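Local coordinates for protein putative poly(3-hydroxybutyrate) depolymerase LpqC (Bordetella parapertussis 12822, PDB 3D0K) that probably hydrolyses ester bonds as a serine hydrolase of the alpha/beta-hydrolase fold, possibly depolymerising the polyester poly(3-hydroxybutyrate), at residues A[66-69]-A[70-73]; A[128-131]-A[132-135]. All coordinates share one frame; numbering follows the deposited sequence.

Interaction 1 of 2, residues A[66-69]-A[70-73]; sequences NGAD and YRDF. With FMT (formic acid), chain K; SO4 (sulfate ion), chain G.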
# COMPACT_ATOMS: atom_id res chain seq x y z
N ASN A 66 2.24 -6.66 -11.26
CA ASN A 66 1.18 -7.60 -11.62
C ASN A 66 -0.11 -7.30 -10.85
O ASN A 66 -0.59 -8.10 -10.04
CB ASN A 66 1.68 -9.06 -11.44
CG ASN A 66 2.20 -9.36 -10.00
OD1 ASN A 66 2.70 -8.48 -9.27
ND2 ASN A 66 2.04 -10.61 -9.58
N GLY A 67 -0.69 -6.11 -11.09
CA GLY A 67 -1.92 -5.76 -10.41
C GLY A 67 -3.06 -6.73 -10.64
O GLY A 67 -3.89 -6.94 -9.74
N ALA A 68 -3.16 -7.29 -11.85
CA ALA A 68 -4.25 -8.23 -12.15
C ALA A 68 -4.14 -9.47 -11.27
O ALA A 68 -5.13 -9.97 -10.72
CB ALA A 68 -4.28 -8.59 -13.67
N ASP A 69 -2.90 -9.94 -11.10
CA ASP A 69 -2.63 -11.03 -10.18
C ASP A 69 -3.02 -10.70 -8.75
O ASP A 69 -3.71 -11.49 -8.10
CB ASP A 69 -1.14 -11.36 -10.18
CG ASP A 69 -0.69 -12.20 -11.37
OD1 ASP A 69 -1.55 -12.69 -12.16
OD2 ASP A 69 0.55 -12.35 -11.51
N TYR A 70 -2.58 -9.53 -8.26
CA TYR A 70 -2.95 -9.13 -6.89
C TYR A 70 -4.46 -9.01 -6.67
O TYR A 70 -5.01 -9.41 -5.63
CB TYR A 70 -2.23 -7.85 -6.53
CG TYR A 70 -0.90 -8.16 -5.95
CD1 TYR A 70 -0.77 -8.39 -4.59
CD2 TYR A 70 0.22 -8.35 -6.76
CE1 TYR A 70 0.48 -8.71 -4.01
CE2 TYR A 70 1.48 -8.71 -6.22
CZ TYR A 70 1.59 -8.87 -4.82
OH TYR A 70 2.79 -9.18 -4.22
N ARG A 71 -5.14 -8.48 -7.68
CA ARG A 71 -6.60 -8.38 -7.63
C ARG A 71 -7.19 -9.81 -7.50
O ARG A 71 -8.10 -10.05 -6.71
CB ARG A 71 -7.09 -7.66 -8.89
CG ARG A 71 -8.64 -7.63 -9.09
CD ARG A 71 -9.25 -8.90 -9.77
NE ARG A 71 -8.51 -9.35 -10.96
CZ ARG A 71 -8.47 -8.70 -12.13
NH1 ARG A 71 -7.76 -9.22 -13.10
NH2 ARG A 71 -9.16 -7.56 -12.34
N ASP A 72 -6.63 -10.76 -8.24
CA ASP A 72 -7.10 -12.18 -8.19
C ASP A 72 -6.90 -12.79 -6.80
O ASP A 72 -7.74 -13.59 -6.33
CB ASP A 72 -6.34 -13.04 -9.21
CG ASP A 72 -6.80 -12.80 -10.67
OD1 ASP A 72 -7.77 -12.06 -10.92
OD2 ASP A 72 -6.16 -13.36 -11.58
N PHE A 73 -5.78 -12.46 -6.15
CA PHE A 73 -5.50 -13.01 -4.81
C PHE A 73 -6.60 -12.67 -3.81
O PHE A 73 -6.83 -13.44 -2.87
CB PHE A 73 -4.21 -12.44 -4.21
CG PHE A 73 -2.98 -12.73 -5.00
CD1 PHE A 73 -2.93 -13.79 -5.89
CD2 PHE A 73 -1.85 -11.90 -4.83
CE1 PHE A 73 -1.73 -14.05 -6.64
CE2 PHE A 73 -0.65 -12.15 -5.55
CZ PHE A 73 -0.61 -13.22 -6.48
C FMT K . -0.92 -8.45 -14.61
O1 FMT K . -0.79 -9.37 -13.73
O2 FMT K . -1.24 -7.20 -14.43
S SO4 G . 6.20 -9.68 -5.13
O1 SO4 G . 6.01 -10.38 -3.88
O2 SO4 G . 7.47 -8.97 -5.09
O3 SO4 G . 6.19 -10.62 -6.24
O4 SO4 G . 5.08 -8.75 -5.31
O HOH W 1 -3.77 -14.64 -11.25
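N66 and Y70 meet one turn apart at the start of helix 67-73, the amide of N66 standing almost upright to the phenol ring, their planes 87° apart. The carbonyl end does the touching: OD1 of N66 lies 3.3 Å from CE2 of Y70, at the ring edge and near its plane. With CG of N66 turned between the backbone N and the carbonyl carbon (chi1 56°), the amide reaches forward along the helix instead of capping it. Its other end, ND2, gives a nearly straight 3.0 Å hydrogen bond to OD2 of D69; OD2 lies in the amide plane and accepts through its anti lone pair. This bond fixes the rotation of the amide and presents OD1 to the ring. On the packed side, CE2 of F73 sits over the centre of one face of the Y70 ring, 3.7 Å above its plane, while F73 lays its own face on the backbone O of D69. R71, bent at chi2 and chi3, brings NE back to OD1 of D72 in a 2.8 Å salt bridge that arrives from above the carboxylate plane; NH2 of R71 reaches O of T44 on strand 40-46. Helix 67-73 follows the loop after strand 56-60 of an alpha/beta-hydrolase-like fold, and the Y70 side chain comes close to a probable Ser-His-Asp triad (S148, H271, D216) but makes no contact with it. The Y70 OH donates a 2.6 Å hydrogen bond to O4 of a sulfate, probably from the crystallisation liquor. The wetter side is looser. One water donates to both OD1 of D69 and OD2 of D72, bridging carboxylates whose oxygens stay 4.7 Å apart, and a formic acid molecule takes a hydrogen bond from the backbone N of A68 and a weak one from that of D69.

Interaction 2 of 2, residues A[128-131]-A[132-135]; sequences LANI and RAAE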
# COMPACT_ATOMS: atom_id res chain seq x y z
N LEU A 128 -10.24 7.04 -5.22
CA LEU A 128 -11.33 6.84 -4.22
C LEU A 128 -12.41 7.92 -4.34
O LEU A 128 -13.61 7.63 -4.27
CB LEU A 128 -10.79 6.77 -2.77
CG LEU A 128 -9.91 5.52 -2.44
CD1 LEU A 128 -9.15 5.67 -1.09
CD2 LEU A 128 -10.76 4.24 -2.46
N ALA A 129 -12.00 9.16 -4.56
CA ALA A 129 -13.00 10.26 -4.63
C ALA A 129 -13.90 10.05 -5.87
O ALA A 129 -15.11 10.38 -5.87
CB ALA A 129 -12.27 11.59 -4.74
N ASN A 130 -13.31 9.50 -6.93
CA ASN A 130 -14.05 9.18 -8.11
C ASN A 130 -15.00 7.99 -8.01
O ASN A 130 -16.10 8.03 -8.61
CB ASN A 130 -13.14 9.16 -9.34
CG ASN A 130 -12.92 10.57 -9.88
OD1 ASN A 130 -13.86 11.34 -10.00
ND2 ASN A 130 -11.69 10.90 -10.20
N ILE A 131 -14.59 6.99 -7.23
CA ILE A 131 -15.46 5.83 -6.89
C ILE A 131 -16.66 6.34 -6.11
O ILE A 131 -17.80 5.95 -6.37
CB ILE A 131 -14.64 4.76 -6.10
CG1 ILE A 131 -13.59 4.13 -7.02
CG2 ILE A 131 -15.55 3.64 -5.49
CD1 ILE A 131 -12.70 3.06 -6.35
N ARG A 132 -16.39 7.24 -5.17
CA ARG A 132 -17.48 7.90 -4.44
C ARG A 132 -18.39 8.82 -5.27
O ARG A 132 -19.62 8.78 -5.11
CB ARG A 132 -16.88 8.66 -3.26
CG ARG A 132 -17.71 8.67 -1.98
CD ARG A 132 -16.82 9.22 -0.86
NE ARG A 132 -16.52 10.64 -1.02
CZ ARG A 132 -16.83 11.58 -0.13
NH1 ARG A 132 -17.45 11.26 1.02
NH2 ARG A 132 -16.52 12.85 -0.38
N ALA A 133 -17.82 9.64 -6.16
CA ALA A 133 -18.63 10.47 -7.05
C ALA A 133 -19.41 9.60 -8.01
O ALA A 133 -20.50 9.97 -8.39
CB ALA A 133 -17.75 11.51 -7.82
N ALA A 134 -18.90 8.40 -8.33
CA ALA A 134 -19.61 7.47 -9.24
C ALA A 134 -20.77 6.81 -8.52
O ALA A 134 -21.61 6.16 -9.15
CB ALA A 134 -18.62 6.38 -9.72
N GLU A 135 -20.82 6.95 -7.18
CA GLU A 135 -21.84 6.34 -6.29
C GLU A 135 -21.68 4.82 -6.31
O GLU A 135 -22.66 4.08 -6.10
CB GLU A 135 -23.29 6.76 -6.65
CG GLU A 135 -23.64 8.24 -6.36
CD GLU A 135 -25.11 8.56 -6.62
OE1 GLU A 135 -25.57 8.57 -7.81
OE2 GLU A 135 -25.85 8.79 -5.64
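R132 N bonds to O of L128 at 2.9 Å, and A133 N to O of A129 at 2.8 Å, continuing the regular turns of helix 122-133. A134 N then divides its hydrogen between two carbonyls: it bonds to O of N130 at 2.8 Å, bent to 136°, and only weakly to O of I131. A further backbone bond, from E135 N to O of R132, closes the last turn.

Van der Waals contacts between the segments are mostly of side-chain carbon against backbone oxygen. CB of A134 rests 3.2 Å from O of N130, and CB of A133 lies 3.5 Å from O of A129. The buried side chains of L128 and I131 face the body of the protein: L128 packs on V56 and V58 of strand 56-60, and I131 on A137 and C139 beyond the turn.

Among polar side chains, N130, packed against helix 11-18, gives ND2 to OH of Y29 on strand 23-29, whereas the exposed R132 has its chain bent at chi3 and touches C139.

E135 leaves the helix with positive phi (66°), and the reversal of the chain here is a Schellman motif, a common helix C-terminal stop.

Overall arrangement
Interaction 1 closes before interaction 2 opens along the chain, and the two do not touch: their centres lie 22 Å apart and their nearest atoms about 12 Å. Interaction 1 spans the whole of helix 67-73 with its N-cap residue; interaction 2 covers the C-terminal end of helix 122-133 and the residues just after it. Both helices flank the mixed central sheet of the alpha-beta-alpha sandwich. Helix 122-133 packs on strand 56-60, the strand that leads into the loop before helix 67-73; strand 142-147 follows helix 122-133 and leads to the probable nucleophile elbow. Interaction 1 thus lies near the presumed catalytic centre, whereas interaction 2 ends a helix in an outer part of the fold.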